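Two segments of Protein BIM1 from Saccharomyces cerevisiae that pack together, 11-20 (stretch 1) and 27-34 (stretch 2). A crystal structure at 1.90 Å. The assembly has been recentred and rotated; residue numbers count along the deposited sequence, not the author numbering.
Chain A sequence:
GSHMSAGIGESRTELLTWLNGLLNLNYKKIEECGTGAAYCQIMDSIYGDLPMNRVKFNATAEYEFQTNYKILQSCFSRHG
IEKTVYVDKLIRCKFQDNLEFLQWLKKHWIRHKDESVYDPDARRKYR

Stretch 1 (11-20) SRTELLTWLN
Stretch 2 (27-34) YKKIEECG

Residues 12-20 of BIM1 are helical and lie against a loop, 27-29, that leads into a 3-10 segment from Ile-30 through Gly-34; both helical elements continue beyond these stretches. Register is set by two pairs of CA atoms: Arg-12 CA sits 6.4 Å from Ile-30 CA, and Asn-20 CA sits 6.5 Å from Tyr-27 CA, so between these two points the loop runs back along the helix, against its direction. The helix is regular (phi/psi near -62/-43), with i to i+4 bonds such as Leu-16 N to Arg-12 O (2.9 Å) and Asn-20 N to Leu-16 O (2.8 Å). The loop is extended at Tyr-27 (-73/144), bends at Lys-28 (-111/-23) and extends again at Lys-29 (-135/146); it then tightens into the 3-10 turn, where Cys-33 N bonds Ile-30 O at 2.9 Å. Together the stretches bury 376 Å².

Leu-16 (m, t) is the central bump, covered over 83 Å²; it sits in a hollow lined by Tyr-27 CB, the Lys-28/Lys-29 peptide and the Ile-30 side chain. Leu-16 CD1 fits against the loop backbone, 3.3 Å from Lys-28 O and 3.6 Å from Lys-29 N, while its CD2 meets Tyr-27 CB at 3.9 Å. Ile-30 (m, m) forms one wall of the hollow: its CB points sideways, but the chain bends back so that CD1 reaches Leu-16 CG at 3.6 Å and Leu-15 CB at 4.5 Å. Ile-30 CG1 packs on Arg-12 CB at 3.6 Å; the rest of Arg-12 (chi1 p) leads away, leaving only the aliphatic base of this charged side chain in the contact. Leu-19 (t, p) points CD2 into the angle formed by the Tyr-27 ring and the Cys-33 sulfur, 4.0 Å from Tyr-27 CD2 and 3.6 Å from Cys-33 SG. Tyr-27 (chi1 m, chi2 14°) meets that methyl obliquely; Cys-33 is also m.

Asn-20 (m, chi2 -26°) provides the polar clasp. Its CB points sideways, yet its amide reaches the loop and grips the Tyr-27 backbone twice: Tyr-27 N donates to Asn-20 OD1 (2.9 Å, 153°), and Asn-20 ND2 donates to Tyr-27 O (3.0 Å, 170°). One carboxamide thus satisfies the NH and the carbonyl of the same extended residue.

The loop's bend is held from within by Glu-32 (m, t): its OE2 accepts from Lys-28 N at 2.7 Å and from Lys-29 N at 2.9 Å. Lys-28 and Lys-29, both m at chi1, point their CB atoms away from the helix, leaving the backbone between them to receive Leu-16. Ser-11 N donates to Glu-14 OE2 at 2.7 Å.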

ATOM      1  N   SER A  11      10.199   6.189  12.458  1.00 42.97           N
ATOM      2  CA  SER A  11       9.339   5.529  13.483  1.00 42.92           C
ATOM      3  C   SER A  11       7.916   5.365  12.966  1.00 42.59           C
ATOM      4  O   SER A  11       7.554   5.924  11.932  1.00 42.83           O
ATOM      5  CB  SER A  11       9.315   6.354  14.772  1.00 43.33           C
ATOM      6  OG  SER A  11       8.627   7.577  14.583  1.00 44.12           O
ATOM      7  N   ARG A  12       7.113   4.598  13.695  1.00 41.68           N
ATOM      8  CA  ARG A  12       5.728   4.358  13.310  1.00 41.21           C
ATOM      9  C   ARG A  12       4.943   5.660  13.171  1.00 39.60           C
ATOM     10  O   ARG A  12       4.144   5.815  12.248  1.00 38.09           O
ATOM     11  CB  ARG A  12       5.046   3.455  14.344  1.00 43.35           C
ATOM     12  CG  ARG A  12       5.118   3.976  15.773  1.00 45.20           C
ATOM     13  CD  ARG A  12       5.849   2.992  16.664  1.00 48.38           C
ATOM     14  NE  ARG A  12       7.179   2.691  16.141  1.00 51.47           N
ATOM     15  CZ  ARG A  12       7.999   1.783  16.662  1.00 53.22           C
ATOM     16  NH1 ARG A  12       7.626   1.084  17.726  1.00 53.96           N
ATOM     17  NH2 ARG A  12       9.187   1.570  16.113  1.00 53.79           N
ATOM     18  N   THR A  13       5.181   6.594  14.088  1.00 37.51           N
ATOM     19  CA  THR A  13       4.480   7.871  14.066  1.00 36.19           C
ATOM     20  C   THR A  13       4.862   8.714  12.857  1.00 35.04           C
ATOM     21  O   THR A  13       4.007   9.359  12.247  1.00 32.28           O
ATOM     22  CB  THR A  13       4.762   8.675  15.347  1.00 36.20           C
ATOM     23  OG1 THR A  13       4.415   7.882  16.490  1.00 35.40           O
ATOM     24  CG2 THR A  13       3.941   9.955  15.360  1.00 36.38           C
ATOM     25  N   GLU A  14       6.146   8.703  12.512  1.00 35.25           N
ATOM     26  CA  GLU A  14       6.643   9.464  11.369  1.00 34.85           C
ATOM     27  C   GLU A  14       6.113   8.869  10.066  1.00 32.30           C
ATOM     28  O   GLU A  14       5.712   9.599   9.156  1.00 31.66           O
ATOM     29  CB  GLU A  14       8.174   9.444  11.345  1.00 37.56           C
ATOM     30  CG  GLU A  14       8.826   9.732  12.686  1.00 41.25           C
ATOM     31  CD  GLU A  14      10.341   9.666  12.620  1.00 43.79           C
ATOM     32  OE1 GLU A  14      10.956  10.612  12.083  1.00 45.37           O
ATOM     33  OE2 GLU A  14      10.916   8.664  13.097  1.00 44.22           O
ATOM     34  N   LEU A  15       6.122   7.542   9.976  1.00 29.64           N
ATOM     35  CA  LEU A  15       5.638   6.861   8.782  1.00 28.34           C
ATOM     36  C   LEU A  15       4.142   7.042   8.602  1.00 26.13           C
ATOM     37  O   LEU A  15       3.680   7.362   7.509  1.00 24.42           O
ATOM     38  CB  LEU A  15       5.945   5.365   8.838  1.00 28.96           C
ATOM     39  CG  LEU A  15       7.345   4.897   8.451  1.00 30.70           C
ATOM     40  CD1 LEU A  15       7.404   3.380   8.545  1.00 29.58           C
ATOM     41  CD2 LEU A  15       7.675   5.356   7.035  1.00 29.12           C
ATOM     42  N   LEU A  16       3.382   6.822   9.670  1.00 23.85           N
ATOM     43  CA  LEU A  16       1.936   6.964   9.591  1.00 21.12           C
ATOM     44  C   LEU A  16       1.539   8.363   9.154  1.00 19.79           C
ATOM     45  O   LEU A  16       0.655   8.528   8.320  1.00 19.05           O
ATOM     46  CB  LEU A  16       1.278   6.621  10.935  1.00 23.19           C
ATOM     47  CG  LEU A  16       1.078   5.123  11.196  1.00 25.25           C
ATOM     48  CD1 LEU A  16       0.400   4.913  12.543  1.00 27.44           C
ATOM     49  CD2 LEU A  16       0.230   4.518  10.082  1.00 24.69           C
ATOM     50  N   THR A  17       2.195   9.373   9.713  1.00 19.83           N
ATOM     51  CA  THR A  17       1.890  10.747   9.349  1.00 20.34           C
ATOM     52  C   THR A  17       2.160  10.948   7.859  1.00 18.48           C
ATOM     53  O   THR A  17       1.371  11.579   7.157  1.00 17.17           O
ATOM     54  CB  THR A  17       2.726  11.735  10.189  1.00 22.99           C
ATOM     55  OG1 THR A  17       2.293  11.671  11.557  1.00 24.08           O
ATOM     56  CG2 THR A  17       2.560  13.161   9.673  1.00 25.37           C
ATOM     57  N   TRP A  18       3.270  10.395   7.380  1.00 17.72           N
ATOM     58  CA  TRP A  18       3.631  10.501   5.966  1.00 16.84           C
ATOM     59  C   TRP A  18       2.572   9.833   5.104  1.00 14.93           C
ATOM     60  O   TRP A  18       2.086  10.420   4.145  1.00 15.08           O
ATOM     61  CB  TRP A  18       4.976   9.820   5.700  1.00 17.69           C
ATOM     62  CG  TRP A  18       5.284   9.653   4.229  1.00 18.50           C
ATOM     63  CD1 TRP A  18       5.688  10.626   3.354  1.00 19.14           C
ATOM     64  CD2 TRP A  18       5.197   8.442   3.467  1.00 17.14           C
ATOM     65  NE1 TRP A  18       5.858  10.093   2.098  1.00 19.68           N
ATOM     66  CE2 TRP A  18       5.564   8.756   2.138  1.00 20.36           C
ATOM     67  CE3 TRP A  18       4.843   7.121   3.776  1.00 18.21           C
ATOM     68  CZ2 TRP A  18       5.591   7.794   1.119  1.00 20.41           C
ATOM     69  CZ3 TRP A  18       4.868   6.166   2.763  1.00 20.73           C
ATOM     70  CH2 TRP A  18       5.242   6.512   1.449  1.00 20.25           C
ATOM     71  N   LEU A  19       2.224   8.596   5.452  1.00 14.42           N
ATOM     72  CA  LEU A  19       1.229   7.833   4.701  1.00 13.91           C
ATOM     73  C   LEU A  19      -0.143   8.497   4.683  1.00 14.60           C
ATOM     74  O   LEU A  19      -0.800   8.560   3.641  1.00 13.20           O
ATOM     75  CB  LEU A  19       1.097   6.426   5.292  1.00 15.07           C
ATOM     76  CG  LEU A  19       0.124   5.481   4.585  1.00 15.24           C
ATOM     77  CD1 LEU A  19       0.646   5.168   3.196  1.00 17.22           C
ATOM     78  CD2 LEU A  19      -0.029   4.201   5.403  1.00 18.16           C
ATOM     79  N   ASN A  20      -0.586   8.977   5.841  1.00 13.99           N
ATOM     80  CA  ASN A  20      -1.891   9.615   5.927  1.00 14.37           C
ATOM     81  C   ASN A  20      -1.982  10.853   5.050  1.00 14.27           C
ATOM     82  O   ASN A  20      -3.017  11.104   4.441  1.00 14.65           O
ATOM     83  CB  ASN A  20      -2.229   9.981   7.378  1.00 14.83           C
ATOM     84  CG  ASN A  20      -2.648   8.776   8.203  1.00 14.52           C
ATOM     85  OD1 ASN A  20      -3.153   7.784   7.670  1.00 11.94           O
ATOM     86  ND2 ASN A  20      -2.460   8.865   9.517  1.00 15.91           N
ATOM     87  N   TYR A  27      -5.159   6.504   9.284  1.00 15.87           N
ATOM     88  CA  TYR A  27      -4.683   5.338  10.024  1.00 16.22           C
ATOM     89  C   TYR A  27      -4.111   5.773  11.371  1.00 18.29           C
ATOM     90  O   TYR A  27      -3.496   6.832  11.476  1.00 14.99           O
ATOM     91  CB  TYR A  27      -3.597   4.605   9.226  1.00 15.05           C
ATOM     92  CG  TYR A  27      -4.087   3.751   8.065  1.00 13.41           C
ATOM     93  CD1 TYR A  27      -5.390   3.866   7.570  1.00 12.61           C
ATOM     94  CD2 TYR A  27      -3.227   2.849   7.443  1.00 11.96           C
ATOM     95  CE1 TYR A  27      -5.822   3.096   6.473  1.00 11.94           C
ATOM     96  CE2 TYR A  27      -3.645   2.078   6.350  1.00 12.76           C
ATOM     97  CZ  TYR A  27      -4.937   2.207   5.874  1.00 13.20           C
ATOM     98  OH  TYR A  27      -5.327   1.445   4.793  1.00 12.63           O
ATOM     99  N   LYS A  28      -4.311   4.952  12.400  1.00 20.35           N
ATOM    100  CA  LYS A  28      -3.796   5.274  13.729  1.00 21.87           C
ATOM    101  C   LYS A  28      -2.664   4.330  14.119  1.00 22.01           C
ATOM    102  O   LYS A  28      -1.825   4.658  14.962  1.00 22.40           O
ATOM    103  CB  LYS A  28      -4.915   5.178  14.773  1.00 23.58           C
ATOM    104  CG  LYS A  28      -6.102   6.086  14.516  1.00 22.34           C
ATOM    105  CD  LYS A  28      -5.692   7.541  14.422  1.00 25.07           C
ATOM    106  CE  LYS A  28      -6.902   8.438  14.225  1.00 26.95           C
ATOM    107  NZ  LYS A  28      -6.510   9.849  13.966  1.00 27.40           N
ATOM    108  N   LYS A  29      -2.640   3.156  13.501  1.00 20.76           N
ATOM    109  CA  LYS A  29      -1.621   2.158  13.799  1.00 20.98           C
ATOM    110  C   LYS A  29      -1.046   1.528  12.543  1.00 21.72           C
ATOM    111  O   LYS A  29      -1.751   1.338  11.556  1.00 19.64           O
ATOM    112  CB  LYS A  29      -2.211   1.050  14.675  1.00 22.57           C
ATOM    113  CG  LYS A  29      -2.774   1.535  15.995  1.00 24.26           C
ATOM    114  CD  LYS A  29      -3.288   0.371  16.840  1.00 24.92           C
ATOM    115  CE  LYS A  29      -4.442  -0.347  16.158  1.00 27.58           C
ATOM    116  NZ  LYS A  29      -5.036  -1.405  17.035  1.00 29.47           N
ATOM    117  N   ILE A  30       0.240   1.195  12.598  1.00 21.41           N
ATOM    118  CA  ILE A  30       0.923   0.564  11.479  1.00 22.23           C
ATOM    119  C   ILE A  30       0.207  -0.725  11.092  1.00 22.01           C
ATOM    120  O   ILE A  30       0.129  -1.070   9.912  1.00 20.41           O
ATOM    121  CB  ILE A  30       2.387   0.220  11.841  1.00 23.18           C
ATOM    122  CG1 ILE A  30       3.198   1.505  12.014  1.00 24.96           C
ATOM    123  CG2 ILE A  30       2.993  -0.681  10.778  1.00 24.46           C
ATOM    124  CD1 ILE A  30       3.306   2.341  10.763  1.00 23.68           C
ATOM    125  N   GLU A  31      -0.305  -1.438  12.094  1.00 19.83           N
ATOM    126  CA  GLU A  31      -1.008  -2.699  11.865  1.00 19.51           C
ATOM    127  C   GLU A  31      -2.121  -2.611  10.822  1.00 17.55           C
ATOM    128  O   GLU A  31      -2.423  -3.599  10.147  1.00 14.68           O
ATOM    129  CB  GLU A  31      -1.599  -3.235  13.178  1.00 23.18           C
ATOM    130  CG  GLU A  31      -0.563  -3.709  14.191  1.00 26.66           C
ATOM    131  CD  GLU A  31      -0.140  -2.629  15.174  1.00 27.73           C
ATOM    132  OE1 GLU A  31       0.140  -1.491  14.744  1.00 25.99           O
ATOM    133  OE2 GLU A  31      -0.075  -2.928  16.388  1.00 28.74           O
ATOM    134  N   GLU A  32      -2.733  -1.440  10.696  1.00 15.92           N
ATOM    135  CA  GLU A  32      -3.820  -1.250   9.737  1.00 15.90           C
ATOM    136  C   GLU A  32      -3.364  -1.427   8.295  1.00 15.79           C
ATOM    137  O   GLU A  32      -4.181  -1.651   7.406  1.00 15.19           O
ATOM    138  CB  GLU A  32      -4.453   0.131   9.916  1.00 18.33           C
ATOM    139  CG  GLU A  32      -5.173   0.296  11.251  1.00 20.16           C
ATOM    140  CD  GLU A  32      -5.673   1.705  11.476  1.00 20.45           C
ATOM    141  OE1 GLU A  32      -6.567   2.152  10.723  1.00 21.93           O
ATOM    142  OE2 GLU A  32      -5.167   2.369  12.405  1.00 18.76           O
ATOM    143  N   CYS A  33      -2.062  -1.320   8.058  1.00 14.20           N
ATOM    144  CA  CYS A  33      -1.542  -1.497   6.706  1.00 15.72           C
ATOM    145  C   CYS A  33      -1.549  -2.966   6.311  1.00 14.70           C
ATOM    146  O   CYS A  33      -1.302  -3.313   5.159  1.00 15.52           O
ATOM    147  CB  CYS A  33      -0.120  -0.953   6.603  1.00 15.18           C
ATOM    148  SG  CYS A  33      -0.023   0.830   6.738  1.00 16.46           S
ATOM    149  N   GLY A  34      -1.836  -3.832   7.276  1.00 14.22           N
ATOM    150  CA  GLY A  34      -1.857  -5.252   6.986  1.00 13.30           C
ATOM    151  C   GLY A  34      -2.901  -5.676   5.969  1.00 13.25           C
ATOM    152  O   GLY A  34      -2.785  -6.763   5.401  1.00 12.57           O
TER